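Local structure of peptidase M28 (Shewanella amazonensis SB2B, 3IIB) at residues V46-A51 against T234-I239; I134-E139 against G148-G153; I170-G175 against I201-A206. The protein binds two zinc ions and probably acts as a metal-dependent carboxypeptidase or dipeptidase of peptidase family M28. One frame throughout, in Å; residues are numbered along the deposited sequence.

Contact 1: V46-A51 against T234-I239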
loop_
_atom_site.group_PDB
_atom_site.type_symbol
_atom_site.label_atom_id
_atom_site.label_comp_id
_atom_site.label_asym_id
_atom_site.label_seq_id
_atom_site.Cartn_x
_atom_site.Cartn_y
_atom_site.Cartn_z
ATOM N N VAL A 46 26.342 -7.145 -5.441
ATOM C CA VAL A 46 25.544 -8.367 -5.150
ATOM C C VAL A 46 24.678 -8.780 -6.330
ATOM O O VAL A 46 24.665 -9.960 -6.680
ATOM C CB VAL A 46 24.731 -8.249 -3.832
ATOM C CG1 VAL A 46 23.862 -9.490 -3.567
ATOM C CG2 VAL A 46 25.715 -7.937 -2.617
ATOM N N ALA A 47 24.009 -7.816 -6.968
ATOM C CA ALA A 47 23.148 -8.101 -8.115
ATOM C C ALA A 47 23.975 -8.556 -9.321
ATOM O O ALA A 47 23.617 -9.522 -10.017
ATOM C CB ALA A 47 22.297 -6.883 -8.459
ATOM N N VAL A 48 25.120 -7.884 -9.555
ATOM C CA VAL A 48 25.998 -8.283 -10.658
ATOM C C VAL A 48 26.494 -9.736 -10.453
ATOM O O VAL A 48 26.471 -10.536 -11.407
ATOM C CB VAL A 48 27.173 -7.245 -10.846
ATOM C CG1 VAL A 48 28.303 -7.836 -11.697
ATOM C CG2 VAL A 48 26.612 -5.917 -11.378
ATOM N N ASP A 49 26.949 -10.056 -9.238
ATOM C CA ASP A 49 27.509 -11.365 -8.968
ATOM C C ASP A 49 26.377 -12.402 -9.122
ATOM O O ASP A 49 26.569 -13.475 -9.703
ATOM C CB ASP A 49 28.149 -11.413 -7.595
ATOM C CG ASP A 49 29.473 -10.654 -7.546
ATOM O OD1 ASP A 49 30.015 -10.376 -8.624
ATOM O OD2 ASP A 49 29.929 -10.320 -6.443
ATOM N N TRP A 50 25.178 -12.025 -8.693
ATOM C CA TRP A 50 24.021 -12.925 -8.792
ATOM C C TRP A 50 23.733 -13.235 -10.265
ATOM O O TRP A 50 23.466 -14.375 -10.612
ATOM C CB TRP A 50 22.795 -12.324 -8.107
ATOM C CG TRP A 50 21.506 -13.028 -8.483
ATOM C CD1 TRP A 50 20.923 -14.053 -7.815
ATOM C CD2 TRP A 50 20.685 -12.758 -9.617
ATOM N NE1 TRP A 50 19.780 -14.455 -8.467
ATOM C CE2 TRP A 50 19.598 -13.655 -9.568
ATOM C CE3 TRP A 50 20.730 -11.800 -10.656
ATOM C CZ2 TRP A 50 18.593 -13.666 -10.539
ATOM C CZ3 TRP A 50 19.724 -11.819 -11.634
ATOM C CH2 TRP A 50 18.666 -12.754 -11.565
ATOM N N ALA A 51 23.794 -12.211 -11.099
ATOM C CA ALA A 51 23.417 -12.321 -12.522
ATOM C C ALA A 51 24.445 -13.133 -13.273
ATOM O O ALA A 51 24.107 -14.014 -14.048
ATOM C CB ALA A 51 23.250 -10.912 -13.122
ATOM N N THR A 234 32.324 1.866 -9.993
ATOM C CA THR A 234 32.078 1.005 -11.158
ATOM C C THR A 234 30.924 0.043 -10.873
ATOM O O THR A 234 30.913 -0.620 -9.840
ATOM C CB THR A 234 33.332 0.172 -11.464
ATOM O OG1 THR A 234 34.449 1.067 -11.661
ATOM C CG2 THR A 234 33.125 -0.708 -12.687
ATOM N N SER A 235 29.973 -0.013 -11.804
ATOM C CA SER A 235 28.992 -1.089 -11.873
ATOM C C SER A 235 29.291 -1.775 -13.218
ATOM O O SER A 235 30.313 -1.502 -13.860
ATOM C CB SER A 235 27.558 -0.534 -11.804
ATOM O OG SER A 235 26.586 -1.585 -11.720
ATOM N N TYR A 236 28.421 -2.673 -13.637
ATOM C CA TYR A 236 28.647 -3.466 -14.824
ATOM C C TYR A 236 27.356 -3.792 -15.559
ATOM O O TYR A 236 26.345 -4.132 -14.916
ATOM C CB TYR A 236 29.304 -4.799 -14.472
ATOM C CG TYR A 236 30.665 -4.621 -13.851
ATOM C CD1 TYR A 236 30.800 -4.428 -12.485
ATOM C CD2 TYR A 236 31.801 -4.605 -14.634
ATOM C CE1 TYR A 236 32.058 -4.217 -11.930
ATOM C CE2 TYR A 236 33.036 -4.405 -14.091
ATOM C CZ TYR A 236 33.151 -4.200 -12.742
ATOM O OH TYR A 236 34.378 -4.018 -12.185
ATOM N N ASN A 237 27.426 -3.673 -16.884
ATOM C CA ASN A 237 26.478 -4.336 -17.795
ATOM C C ASN A 237 26.837 -5.812 -17.785
ATOM O O ASN A 237 28.015 -6.173 -17.938
ATOM C CB ASN A 237 26.607 -3.759 -19.207
ATOM C CG ASN A 237 26.120 -2.314 -19.319
ATOM O OD1 ASN A 237 25.223 -1.881 -18.590
ATOM N ND2 ASN A 237 26.687 -1.580 -20.279
ATOM N N VAL A 238 25.842 -6.674 -17.577
ATOM C CA VAL A 238 26.063 -8.104 -17.509
ATOM C C VAL A 238 25.469 -8.717 -18.754
ATOM O O VAL A 238 24.293 -8.427 -19.105
ATOM C CB VAL A 238 25.427 -8.703 -16.235
ATOM C CG1 VAL A 238 25.484 -10.258 -16.222
ATOM C CG2 VAL A 238 26.066 -8.110 -14.983
ATOM N N ILE A 239 26.273 -9.537 -19.440
ATOM C CA ILE A 239 25.926 -9.965 -20.782
ATOM C C ILE A 239 25.998 -11.490 -20.869
ATOM O O ILE A 239 26.954 -12.132 -20.348
ATOM C CB ILE A 239 26.828 -9.305 -21.815
ATOM C CG1 ILE A 239 26.624 -7.758 -21.798
ATOM C CG2 ILE A 239 26.569 -9.939 -23.223
ATOM C CD1 ILE A 239 27.664 -6.957 -22.586
#

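Contact 2: I134-E139 against G148-G153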
loop_
_atom_site.group_PDB
_atom_site.type_symbol
_atom_site.label_atom_id
_atom_site.label_comp_id
_atom_site.label_asym_id
_atom_site.label_seq_id
_atom_site.Cartn_x
_atom_site.Cartn_y
_atom_site.Cartn_z
ATOM N N ILE A 134 4.228 20.594 -5.708
ATOM C CA ILE A 134 3.627 20.282 -6.985
ATOM C C ILE A 134 2.633 19.155 -6.769
ATOM O O ILE A 134 3.009 18.082 -6.273
ATOM C CB ILE A 134 4.669 19.810 -8.043
ATOM C CG1 ILE A 134 5.704 20.895 -8.351
ATOM C CG2 ILE A 134 3.915 19.296 -9.345
ATOM C CD1 ILE A 134 6.868 20.480 -9.320
ATOM N N ASP A 135 1.364 19.411 -7.110
ATOM C CA ASP A 135 0.279 18.502 -6.802
ATOM C C ASP A 135 -0.201 17.642 -7.986
ATOM O O ASP A 135 -1.170 16.889 -7.834
ATOM C CB ASP A 135 -0.907 19.281 -6.244
ATOM C CG ASP A 135 -2.036 18.378 -5.766
ATOM O OD1 ASP A 135 -1.790 17.423 -4.991
ATOM O OD2 ASP A 135 -3.191 18.656 -6.154
ATOM N N ALA A 136 0.464 17.709 -9.133
ATOM C CA ALA A 136 -0.065 17.039 -10.320
ATOM C C ALA A 136 -0.342 15.549 -10.086
ATOM O O ALA A 136 0.525 14.830 -9.683
ATOM C CB ALA A 136 0.895 17.182 -11.498
ATOM N N LYS A 137 -1.552 15.113 -10.421
ATOM C CA LYS A 137 -1.963 13.726 -10.334
ATOM C C LYS A 137 -1.629 13.037 -11.638
ATOM O O LYS A 137 -1.758 13.636 -12.697
ATOM C CB LYS A 137 -3.478 13.633 -10.108
ATOM C CG LYS A 137 -3.915 14.091 -8.737
ATOM C CD LYS A 137 -5.434 13.939 -8.554
ATOM C CE LYS A 137 -5.881 14.397 -7.186
ATOM N NZ LYS A 137 -7.375 14.440 -7.096
ATOM N N THR A 138 -1.211 11.783 -11.542
ATOM C CA THR A 138 -0.812 10.997 -12.707
ATOM C C THR A 138 -1.988 10.138 -13.159
ATOM O O THR A 138 -2.515 9.355 -12.383
ATOM C CB THR A 138 0.382 10.124 -12.335
ATOM O OG1 THR A 138 1.462 10.976 -11.897
ATOM C CG2 THR A 138 0.875 9.265 -13.517
ATOM N N GLU A 139 -2.431 10.327 -14.394
ATOM C CA GLU A 139 -3.512 9.531 -14.982
ATOM C C GLU A 139 -3.052 8.112 -15.229
ATOM O O GLU A 139 -1.908 7.876 -15.571
ATOM C CB GLU A 139 -3.969 10.131 -16.313
ATOM C CG GLU A 139 -4.646 11.504 -16.168
ATOM C CD GLU A 139 -5.018 12.114 -17.534
ATOM O OE1 GLU A 139 -4.854 11.423 -18.567
ATOM O OE2 GLU A 139 -5.451 13.287 -17.574
ATOM N N GLY A 148 4.302 10.036 -18.256
ATOM C CA GLY A 148 5.042 10.900 -19.179
ATOM C C GLY A 148 4.690 12.375 -18.999
ATOM O O GLY A 148 5.526 13.248 -19.187
ATOM N N GLN A 149 3.453 12.656 -18.621
ATOM C CA GLN A 149 3.022 14.036 -18.452
ATOM C C GLN A 149 3.448 14.624 -17.102
ATOM O O GLN A 149 3.686 15.839 -17.003
ATOM C CB GLN A 149 1.511 14.163 -18.638
ATOM C CG GLN A 149 1.080 14.092 -20.112
ATOM C CD GLN A 149 1.617 15.250 -20.945
ATOM O OE1 GLN A 149 2.348 15.045 -21.916
ATOM N NE2 GLN A 149 1.273 16.478 -20.550
ATOM N N THR A 150 3.573 13.787 -16.064
ATOM C CA THR A 150 3.860 14.323 -14.709
ATOM C C THR A 150 5.268 14.090 -14.175
ATOM O O THR A 150 5.701 14.784 -13.225
ATOM C CB THR A 150 2.866 13.740 -13.693
ATOM O OG1 THR A 150 2.969 12.310 -13.710
ATOM C CG2 THR A 150 1.415 14.207 -14.061
ATOM N N ALA A 151 5.993 13.175 -14.798
ATOM C CA ALA A 151 7.306 12.775 -14.291
ATOM C C ALA A 151 8.298 13.924 -14.167
ATOM O O ALA A 151 9.149 13.931 -13.250
ATOM C CB ALA A 151 7.888 11.616 -15.110
ATOM N N SER A 152 8.183 14.928 -15.051
ATOM C CA SER A 152 9.127 16.050 -15.022
ATOM C C SER A 152 9.044 16.866 -13.736
ATOM O O SER A 152 10.046 17.436 -13.317
ATOM C CB SER A 152 8.985 16.913 -16.282
ATOM O OG SER A 152 7.689 17.480 -16.348
ATOM N N GLY A 153 7.885 16.854 -13.072
ATOM C CA GLY A 153 7.768 17.441 -11.736
ATOM C C GLY A 153 8.799 16.866 -10.784
ATOM O O GLY A 153 9.359 17.592 -9.956
#

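Contact 3: I170-G175 against I201-A206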
loop_
_atom_site.group_PDB
_atom_site.type_symbol
_atom_site.label_atom_id
_atom_site.label_comp_id
_atom_site.label_asym_id
_atom_site.label_seq_id
_atom_site.Cartn_x
_atom_site.Cartn_y
_atom_site.Cartn_z
ATOM N N ILE A 170 8.258 19.546 -2.066
ATOM C CA ILE A 170 7.574 18.265 -1.983
ATOM C C ILE A 170 6.704 18.112 -3.206
ATOM O O ILE A 170 6.109 19.085 -3.669
ATOM C CB ILE A 170 6.699 18.101 -0.701
ATOM C CG1 ILE A 170 5.815 19.312 -0.469
ATOM C CG2 ILE A 170 7.611 17.818 0.566
ATOM C CD1 ILE A 170 4.591 19.053 0.530
ATOM N N ILE A 171 6.597 16.880 -3.692
ATOM C CA ILE A 171 5.693 16.586 -4.789
ATOM C C ILE A 171 4.686 15.494 -4.415
ATOM O O ILE A 171 4.973 14.589 -3.618
ATOM C CB ILE A 171 6.442 16.192 -6.106
ATOM C CG1 ILE A 171 7.113 14.806 -6.020
ATOM C CG2 ILE A 171 7.373 17.336 -6.553
ATOM C CD1 ILE A 171 7.696 14.329 -7.383
ATOM N N ARG A 172 3.500 15.573 -4.997
ATOM C CA ARG A 172 2.654 14.402 -5.056
ATOM C C ARG A 172 3.374 13.334 -5.858
ATOM O O ARG A 172 3.783 13.559 -7.002
ATOM C CB ARG A 172 1.318 14.697 -5.737
ATOM C CG ARG A 172 0.396 13.463 -5.904
ATOM C CD ARG A 172 -0.878 13.815 -6.688
ATOM N NE ARG A 172 -1.780 14.672 -5.928
ATOM C CZ ARG A 172 -2.731 14.231 -5.104
ATOM N NH1 ARG A 172 -2.950 12.905 -4.935
ATOM N NH2 ARG A 172 -3.493 15.108 -4.458
ATOM N N SER A 173 3.519 12.167 -5.235
ATOM C CA SER A 173 4.169 11.021 -5.861
ATOM C C SER A 173 3.668 10.821 -7.267
ATOM O O SER A 173 2.449 10.936 -7.537
ATOM C CB SER A 173 3.914 9.758 -5.054
ATOM O OG SER A 173 4.762 9.704 -3.903
ATOM N N ILE A 174 4.615 10.503 -8.164
ATOM C CA ILE A 174 4.309 10.271 -9.557
ATOM C C ILE A 174 3.810 8.828 -9.678
ATOM O O ILE A 174 4.535 7.917 -10.089
ATOM C CB ILE A 174 5.502 10.570 -10.511
ATOM C CG1 ILE A 174 6.155 11.916 -10.181
ATOM C CG2 ILE A 174 5.004 10.491 -11.981
ATOM C CD1 ILE A 174 5.191 13.126 -10.247
ATOM N N GLY A 175 2.554 8.641 -9.280
ATOM C CA GLY A 175 1.989 7.298 -9.107
ATOM C C GLY A 175 0.524 7.368 -9.340
ATOM O O GLY A 175 -0.083 8.428 -9.174
ATOM N N ILE A 201 5.642 12.828 -1.485
ATOM C CA ILE A 201 4.722 12.379 -0.459
ATOM C C ILE A 201 3.695 11.475 -1.105
ATOM O O ILE A 201 3.536 11.479 -2.337
ATOM C CB ILE A 201 4.062 13.525 0.323
ATOM C CG1 ILE A 201 3.099 14.353 -0.571
ATOM C CG2 ILE A 201 5.120 14.388 0.994
ATOM C CD1 ILE A 201 2.482 15.598 0.115
ATOM N N SER A 202 3.071 10.628 -0.283
ATOM C CA SER A 202 2.096 9.683 -0.803
ATOM C C SER A 202 0.938 10.447 -1.378
ATOM O O SER A 202 0.668 11.580 -0.999
ATOM C CB SER A 202 1.583 8.695 0.257
ATOM O OG SER A 202 0.697 9.291 1.192
ATOM N N ASN A 203 0.234 9.796 -2.291
ATOM C CA ASN A 203 -0.991 10.353 -2.839
ATOM C C ASN A 203 -2.051 10.750 -1.789
ATOM O O ASN A 203 -2.542 11.869 -1.852
ATOM C CB ASN A 203 -1.509 9.419 -3.931
ATOM C CG ASN A 203 -0.926 9.772 -5.288
ATOM O OD1 ASN A 203 -1.326 10.760 -5.906
ATOM N ND2 ASN A 203 0.113 9.049 -5.696
ATOM N N PRO A 204 -2.332 9.891 -0.766
ATOM C CA PRO A 204 -3.276 10.315 0.289
ATOM C C PRO A 204 -2.774 11.552 1.050
ATOM O O PRO A 204 -3.549 12.409 1.430
ATOM C CB PRO A 204 -3.371 9.075 1.181
ATOM C CG PRO A 204 -3.131 7.919 0.194
ATOM C CD PRO A 204 -2.018 8.452 -0.662
ATOM N N ASP A 205 -1.458 11.656 1.249
ATOM C CA ASP A 205 -0.926 12.824 1.941
ATOM C C ASP A 205 -1.096 14.133 1.122
ATOM O O ASP A 205 -1.357 15.200 1.659
ATOM C CB ASP A 205 0.553 12.586 2.289
ATOM C CG ASP A 205 0.721 11.610 3.410
ATOM O OD1 ASP A 205 0.134 11.854 4.492
ATOM O OD2 ASP A 205 1.448 10.607 3.201
ATOM N N ALA A 206 -0.965 14.034 -0.189
ATOM C CA ALA A 206 -1.152 15.175 -1.075
ATOM C C ALA A 206 -2.652 15.564 -1.054
ATOM O O ALA A 206 -2.981 16.756 -0.999
ATOM C CB ALA A 206 -0.697 14.819 -2.479
HETATM O O HOH W 1 -1.673 10.631 -8.824
#

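Contact 1: V46-A51 against T234-I239
V48 and A51 of helix 46-51 face Y236 and V238 of strand 234-239, and the axes of the two segments run 9.0 Å apart with an angle of 27° between their directions. The closest pair of CA atoms is V48 and V238, at 6.9 Å. V48 has CG1 anti to its backbone N (chi1 164°), which leaves CG2 beside that N. The two methyls therefore meet different partners. CG1 of V48 lies 4.0 Å from CG2 of V238 and also touches CB of Y236. CG2 of V48 points at the main chain of the strand and comes within 4.0 Å of the O of Y236. V238 also uses both branches. Its CG1 rests 3.9 Å from CB of A51, while its CG2 takes up V48, so the valine bridges two positions one helical turn apart. The side chains of V48 and V238 cross obliquely. This is helix-on-sheet packing. Helix 42-57 lies over strand 220-242, which pairs with strands 62-84 and 293-300 in the large mixed sheet of the protein. Alternation along the strand puts Y236 and V238 toward the helix and N237 away from it. No hydrogen bond joins the two segments. S235 OG is hydrogen-bonded to D44 OD1, which precedes the segment in helix 42-57. The ring of Y236 makes a cation-pi contact with K65. The methyl of A51 also touches L299 of strand 293-300.

Contact 2: I134-E139 against G148-G153
T150 has its hydroxyl between the backbone N and the carbonyl carbon (chi1 58°), and T138 has its own beside the backbone N (chi1 -59°), and these two turns bring the hydroxyls together. T138 OG1 and T150 OG1 are hydrogen-bonded at 2.7 Å, and the proton may sit on either oxygen. T150 OG1 also makes a weak hydrogen bond with G146 O, one turn earlier in the helix. The CG2 methyl of T150 faces the loop. It lies 3.5 Å from the O of K137 and 4.0 Å from CB of A136. T150 thus meets three consecutive loop residues, with its hydroxyl on one and its methyl on the other two. The loop follows strand 131-134 and leads into helix 145-163, which is followed by strand 168-172. The two strands are parallel neighbours in the sheet, so this is a beta-alpha-beta crossover, and the contact folds the connecting loop back against the early turns of its helix. At the strand end of the loop, CD1 of I134 rests 3.9 Å from the O of G153 and about as far from its CA. G153 has no side chain, and its backbone itself forms this surface. A CB there would point toward I134. The helix is kinked here: the N of G153 bonds to T150 O at 3.0 Å, three residues back. I174 packs against both threonines. I134 also touches L119 of helix 116-120. D135, between I134 and A136, pairs with R112 and R172 in salt bridges, which tie the loop to strands 106-113 and 168-172.

Contact 3: I170-G175 against I201-A206
The guanidinium of R172 lies flat over A206 and meets N203 at its edge. CB of A206 sits over the centre of one face, 3.4 Å from CZ of R172. R172 NH1 donates to N203 OD1 at 2.9 Å. The acceptor lies close to the guanidinium plane, and the N-H points at a lone pair in the amide plane. The two side chains cross at about a right angle, with their flat groups 39° apart. The chain is extended as far as CD and bends at chi3 (-70°), which turns NE aside. S173 approaches I201 differently: its OG donates to I201 O at 2.7 Å from above the carbonyl plane. S173 N donates to the same oxygen at 3.0 Å, nearly along the C=O axis, so two donors grip it. I201 N donates to I171 O at 2.8 Å, within the parallel pairing of strands 168-172 and 198-201. S202 then caps helix 203-213, its OG accepting from D205 N. R172 also has salt bridges from NE to D135 and from NH2 to D207. An alanine here would probably cost D207 its salt bridge and N203 OD1 its arginine donor, leave D135 with R112 alone of its two arginines, and open a gap over the A206 methyl. With three nitrogens engaged and one face covered, the guanidinium is probably fixed in rotation, its buried charge balanced by the two aspartates.

Overall arrangement
Contacts 2 and 3 are neighbours, with centres about 10 Å apart. They are joined by a probable hydrogen bond from R172 N to I134 O (2.9 Å), and D135 and I174 add further links. Contact 1 sits on the opposite side of the chain's centre, its centre about 32 Å from that of contact 2 and about 33 Å from that of contact 3. Along the chain it encloses both. Contacts 1 and 3 reach the same large sheet. The zinc site lies between the two groups. The side chain of S235 is about 10 Å from that of the zinc ligand H257. From H402, another zinc ligand, G175 of contact 3 is about 8 Å away and the T138 side chain about 11 Å, measured to the H402 side chain.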